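Putative uncharacterized protein (PDB 4GNX) is a subunit of replication protein A with an OB fold that binds single-stranded DNA, as expected of a factor working in DNA replication and repair. Local coordinates at residues B[83-95]-B[106-120]. Sequence-based numbering, arbitrary orientation.
With nucleotides of chain G.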
# COMPACT_ATOMS: atom_id res chain seq x y z
N SER B 83 -16.68 12.77 -26.20
CA SER B 83 -16.06 13.99 -26.77
C SER B 83 -15.02 14.66 -25.85
O SER B 83 -14.23 15.50 -26.29
CB SER B 83 -17.14 15.01 -27.19
OG SER B 83 -17.70 15.72 -26.08
N GLU B 84 -15.03 14.27 -24.58
CA GLU B 84 -14.01 14.68 -23.62
C GLU B 84 -12.67 14.01 -23.93
O GLU B 84 -11.61 14.63 -23.79
CB GLU B 84 -14.47 14.34 -22.19
CG GLU B 84 -15.39 13.12 -22.13
CD GLU B 84 -15.26 12.33 -20.84
OE1 GLU B 84 -15.28 12.95 -19.75
OE2 GLU B 84 -15.15 11.08 -20.92
N ILE B 85 -12.73 12.75 -24.37
CA ILE B 85 -11.56 12.00 -24.82
C ILE B 85 -11.09 12.43 -26.21
O ILE B 85 -11.87 12.44 -27.17
CB ILE B 85 -11.82 10.48 -24.82
CG1 ILE B 85 -11.77 9.94 -23.39
CG2 ILE B 85 -10.77 9.76 -25.67
CD1 ILE B 85 -12.44 8.59 -23.20
N ARG B 86 -9.81 12.77 -26.31
CA ARG B 86 -9.20 13.16 -27.56
C ARG B 86 -7.80 12.57 -27.68
O ARG B 86 -7.30 11.95 -26.74
CB ARG B 86 -9.16 14.68 -27.65
CG ARG B 86 -10.49 15.23 -28.11
CD ARG B 86 -10.94 16.42 -27.28
NE ARG B 86 -10.61 17.69 -27.93
CZ ARG B 86 -9.50 18.40 -27.69
NH1 ARG B 86 -8.59 17.96 -26.80
NH2 ARG B 86 -9.32 19.55 -28.34
N ASN B 87 -7.19 12.72 -28.84
CA ASN B 87 -5.85 12.23 -29.07
C ASN B 87 -4.84 12.83 -28.11
O ASN B 87 -5.01 13.95 -27.64
CB ASN B 87 -5.44 12.51 -30.50
CG ASN B 87 -5.89 11.43 -31.43
OD1 ASN B 87 -6.26 10.34 -30.97
ND2 ASN B 87 -5.87 11.69 -32.72
N ASN B 88 -3.79 12.07 -27.82
CA ASN B 88 -2.69 12.59 -27.03
C ASN B 88 -3.09 12.91 -25.57
O ASN B 88 -2.60 13.87 -24.96
CB ASN B 88 -2.06 13.78 -27.75
CG ASN B 88 -0.70 14.14 -27.21
OD1 ASN B 88 0.12 13.26 -26.87
ND2 ASN B 88 -0.44 15.44 -27.12
N VAL B 89 -3.96 12.06 -25.02
CA VAL B 89 -4.56 12.24 -23.69
C VAL B 89 -4.45 10.93 -22.88
O VAL B 89 -4.74 9.85 -23.40
CB VAL B 89 -6.06 12.67 -23.83
CG1 VAL B 89 -6.87 12.27 -22.61
CG2 VAL B 89 -6.21 14.16 -24.11
N TYR B 90 -4.04 11.02 -21.63
CA TYR B 90 -4.04 9.82 -20.80
C TYR B 90 -5.44 9.38 -20.39
O TYR B 90 -6.32 10.20 -20.14
CB TYR B 90 -3.13 9.97 -19.60
CG TYR B 90 -1.70 9.59 -19.89
CD1 TYR B 90 -0.75 10.55 -20.17
CD2 TYR B 90 -1.28 8.24 -19.88
CE1 TYR B 90 0.56 10.21 -20.42
CE2 TYR B 90 0.03 7.88 -20.12
CZ TYR B 90 0.94 8.87 -20.41
OH TYR B 90 2.25 8.55 -20.69
N VAL B 91 -5.64 8.06 -20.34
CA VAL B 91 -6.92 7.50 -19.94
C VAL B 91 -6.76 6.23 -19.13
O VAL B 91 -5.78 5.47 -19.32
CB VAL B 91 -7.78 7.14 -21.14
CG1 VAL B 91 -8.05 8.35 -22.01
CG2 VAL B 91 -7.10 6.04 -21.93
N ARG B 92 -7.73 6.01 -18.24
CA ARG B 92 -7.84 4.77 -17.47
C ARG B 92 -8.76 3.86 -18.28
O ARG B 92 -9.86 4.27 -18.68
CB ARG B 92 -8.38 5.09 -16.04
CG ARG B 92 -8.39 4.01 -14.94
CD ARG B 92 -7.57 2.78 -15.25
NE ARG B 92 -6.76 2.15 -14.19
CZ ARG B 92 -5.95 2.77 -13.33
NH1 ARG B 92 -5.91 4.08 -13.32
NH2 ARG B 92 -5.20 2.07 -12.48
N VAL B 93 -8.30 2.66 -18.57
CA VAL B 93 -9.11 1.73 -19.35
C VAL B 93 -9.52 0.55 -18.50
O VAL B 93 -8.69 -0.05 -17.83
CB VAL B 93 -8.32 1.21 -20.58
CG1 VAL B 93 -9.11 0.12 -21.32
CG2 VAL B 93 -8.00 2.37 -21.52
N LEU B 94 -10.81 0.24 -18.50
CA LEU B 94 -11.30 -0.99 -17.88
C LEU B 94 -11.91 -1.86 -18.99
O LEU B 94 -12.69 -1.35 -19.81
CB LEU B 94 -12.33 -0.64 -16.82
CG LEU B 94 -12.59 -1.75 -15.81
CD1 LEU B 94 -12.83 -1.20 -14.42
CD2 LEU B 94 -13.79 -2.55 -16.26
N GLY B 95 -11.59 -3.15 -19.04
CA GLY B 95 -12.05 -3.95 -20.18
C GLY B 95 -11.83 -5.44 -20.08
O GLY B 95 -11.35 -5.91 -19.08
N ILE B 106 -8.71 -4.90 -26.53
CA ILE B 106 -9.51 -4.78 -25.36
C ILE B 106 -10.93 -4.44 -25.75
O ILE B 106 -11.18 -3.51 -26.50
CB ILE B 106 -8.98 -3.65 -24.46
CG1 ILE B 106 -7.53 -3.95 -24.03
CG2 ILE B 106 -9.89 -3.47 -23.26
CD1 ILE B 106 -7.27 -5.40 -23.65
N SER B 107 -11.88 -5.22 -25.24
CA SER B 107 -13.28 -4.83 -25.31
C SER B 107 -13.62 -4.10 -24.02
O SER B 107 -13.51 -4.66 -22.94
CB SER B 107 -14.17 -6.04 -25.48
OG SER B 107 -15.44 -5.74 -24.97
N SER B 108 -14.01 -2.83 -24.15
CA SER B 108 -14.13 -1.94 -22.99
C SER B 108 -15.53 -1.40 -22.79
O SER B 108 -16.27 -1.20 -23.74
CB SER B 108 -13.18 -0.75 -23.14
OG SER B 108 -13.44 0.25 -22.16
N GLY B 109 -15.87 -1.13 -21.54
CA GLY B 109 -17.10 -0.42 -21.23
C GLY B 109 -16.75 0.95 -20.71
O GLY B 109 -17.38 1.94 -21.07
N HIS B 110 -15.73 1.01 -19.87
CA HIS B 110 -15.43 2.26 -19.22
C HIS B 110 -14.07 2.78 -19.61
O HIS B 110 -13.08 2.02 -19.70
CB HIS B 110 -15.57 2.10 -17.72
CG HIS B 110 -16.81 1.35 -17.29
ND1 HIS B 110 -17.99 1.98 -17.02
CD2 HIS B 110 -17.04 -0.01 -17.09
CE1 HIS B 110 -18.91 1.06 -16.66
NE2 HIS B 110 -18.33 -0.16 -16.70
N MET B 111 -14.02 4.08 -19.85
CA MET B 111 -12.79 4.70 -20.27
C MET B 111 -12.80 6.15 -19.85
O MET B 111 -13.59 6.93 -20.36
CB MET B 111 -12.66 4.61 -21.78
CG MET B 111 -11.28 4.16 -22.23
SD MET B 111 -11.12 4.28 -24.02
CE MET B 111 -9.34 4.13 -24.16
N ARG B 112 -11.93 6.51 -18.93
CA ARG B 112 -11.96 7.84 -18.35
C ARG B 112 -10.63 8.62 -18.42
O ARG B 112 -9.55 8.07 -18.17
CB ARG B 112 -12.44 7.71 -16.91
CG ARG B 112 -11.85 8.73 -15.97
CD ARG B 112 -11.89 8.21 -14.55
NE ARG B 112 -10.71 7.42 -14.23
CZ ARG B 112 -10.46 6.96 -13.02
NH1 ARG B 112 -11.31 7.21 -12.04
NH2 ARG B 112 -9.38 6.25 -12.78
N PRO B 113 -10.70 9.90 -18.79
CA PRO B 113 -9.56 10.79 -18.69
C PRO B 113 -8.92 10.72 -17.33
O PRO B 113 -9.55 11.07 -16.34
CB PRO B 113 -10.18 12.16 -18.86
CG PRO B 113 -11.35 11.93 -19.73
CD PRO B 113 -11.75 10.49 -19.62
N VAL B 114 -7.68 10.26 -17.30
CA VAL B 114 -6.86 10.26 -16.10
C VAL B 114 -6.94 11.54 -15.22
O VAL B 114 -6.94 12.67 -15.72
CB VAL B 114 -5.41 9.93 -16.47
CG1 VAL B 114 -4.45 10.29 -15.34
CG2 VAL B 114 -5.30 8.45 -16.79
N ILE B 115 -7.01 11.30 -13.90
CA ILE B 115 -7.24 12.32 -12.88
C ILE B 115 -6.08 13.35 -12.83
O ILE B 115 -6.28 14.56 -13.08
CB ILE B 115 -7.51 11.70 -11.46
CG1 ILE B 115 -8.55 10.57 -11.53
CG2 ILE B 115 -7.95 12.77 -10.47
CD1 ILE B 115 -9.04 10.04 -10.18
N ASP B 116 -4.90 12.83 -12.49
CA ASP B 116 -3.65 13.56 -12.49
C ASP B 116 -2.58 12.59 -13.01
O ASP B 116 -2.81 11.39 -13.15
CB ASP B 116 -3.33 14.05 -11.07
CG ASP B 116 -3.19 12.92 -10.05
OD1 ASP B 116 -2.85 13.18 -8.86
OD2 ASP B 116 -3.40 11.75 -10.42
N TYR B 117 -1.40 13.13 -13.31
CA TYR B 117 -0.31 12.33 -13.84
C TYR B 117 0.19 11.27 -12.86
O TYR B 117 0.62 10.20 -13.27
CB TYR B 117 0.86 13.22 -14.26
CG TYR B 117 1.90 12.45 -15.00
CD1 TYR B 117 1.68 12.07 -16.31
CD2 TYR B 117 3.07 12.07 -14.38
CE1 TYR B 117 2.61 11.33 -17.01
CE2 TYR B 117 4.02 11.33 -15.06
CZ TYR B 117 3.79 10.97 -16.38
OH TYR B 117 4.71 10.23 -17.11
N ASN B 118 0.13 11.57 -11.56
CA ASN B 118 0.51 10.59 -10.56
C ASN B 118 -0.22 9.27 -10.71
O ASN B 118 0.32 8.24 -10.34
CB ASN B 118 0.27 11.13 -9.16
CG ASN B 118 1.17 12.28 -8.81
OD1 ASN B 118 2.39 12.13 -8.78
ND2 ASN B 118 0.58 13.43 -8.51
N GLU B 119 -1.44 9.28 -11.24
CA GLU B 119 -2.13 8.03 -11.46
C GLU B 119 -1.40 7.14 -12.46
O GLU B 119 -1.29 5.92 -12.26
CB GLU B 119 -3.55 8.26 -11.93
CG GLU B 119 -4.34 6.95 -12.02
CD GLU B 119 -5.81 7.14 -12.38
OE1 GLU B 119 -6.22 8.24 -12.83
OE2 GLU B 119 -6.56 6.16 -12.22
N VAL B 120 -0.90 7.75 -13.54
CA VAL B 120 -0.09 7.04 -14.53
C VAL B 120 1.09 6.35 -13.84
O VAL B 120 1.40 5.17 -14.10
CB VAL B 120 0.47 8.00 -15.57
CG1 VAL B 120 1.15 7.21 -16.67
CG2 VAL B 120 -0.62 8.90 -16.15
P DT G 21 -20.94 -2.39 -18.66
OP1 DT G 21 -20.89 -1.07 -17.97
OP2 DT G 21 -22.26 -2.99 -18.99
O5' DT G 21 -20.13 -2.23 -20.02
C5' DT G 21 -20.76 -1.75 -21.22
C4' DT G 21 -20.51 -2.70 -22.37
O4' DT G 21 -19.12 -3.11 -22.38
C3' DT G 21 -21.35 -3.97 -22.37
O3' DT G 21 -22.06 -4.14 -23.61
C2' DT G 21 -20.37 -5.08 -22.02
C1' DT G 21 -19.00 -4.53 -22.40
N1 DT G 21 -17.89 -4.90 -21.49
C2 DT G 21 -16.99 -5.86 -21.88
O2 DT G 21 -17.07 -6.45 -22.95
N3 DT G 21 -15.99 -6.12 -20.97
C4 DT G 21 -15.81 -5.52 -19.74
O4 DT G 21 -14.87 -5.86 -19.03
C5 DT G 21 -16.79 -4.52 -19.39
C7 DT G 21 -16.67 -3.81 -18.07
C6 DT G 21 -17.76 -4.26 -20.27
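Arg92 and Arg112 pair across two antiparallel strands, 90-95 and 110-113. Arg92 N donates to Arg112 O at 2.7 Å, and Arg112 N returns a bond to Arg92 O. Leu94 N adds a third bond, to His110 O. The two arginine side chains run side by side on one face of the sheet, their guanidinium planes 78° apart. Both reach Glu119 OE2, at the start of helix 117-135, in a salt-bridge network: Arg112 NH2 lies 2.9 Å away, while Arg92 NH1 meets the same oxygen near the plane of its guanidinium. The shared carboxylate probably offsets the two like charges. Bends at chi2 and chi3 turn Arg92 toward the helix, and Thr40 accepts from its NE.

The opposite face is the tightly packed part. Met111 is extended beyond CG, and its CE rests 3.4 Å from Val93 CG2 and also touches Val91 CG2. Val68, Tyr57 and Val59 pack around Met111 from neighbouring strands. This is the interior of the curled OB-fold barrel. After 113 the chain leaves the sheet for the helix, and Val114 N bonds Tyr90 O from above the carbonyl plane. Val120 CG2 sits over one face of the Tyr90 ring, 4.0 Å from its centroid, as a CH-pi contact. Tyr90 OH and Tyr117 OH both bond Glu62 of a neighbouring subunit.

At the corner around Gly109, Ser108 OG donates to Leu94 O at 2.9 Å. Here the protein meets DNA: Ser107 OG bonds O2 of DT21 of chain G at 2.7 Å, and Leu94 CD2 touches the thymine methyl C7. His110 NE2 lies near its phosphate oxygen OP1.

The other border is looser. Glu84, exposed and poorly ordered, merely brushes the Pro113 ring with its OE2, 3.7 Å from Pro113 CD.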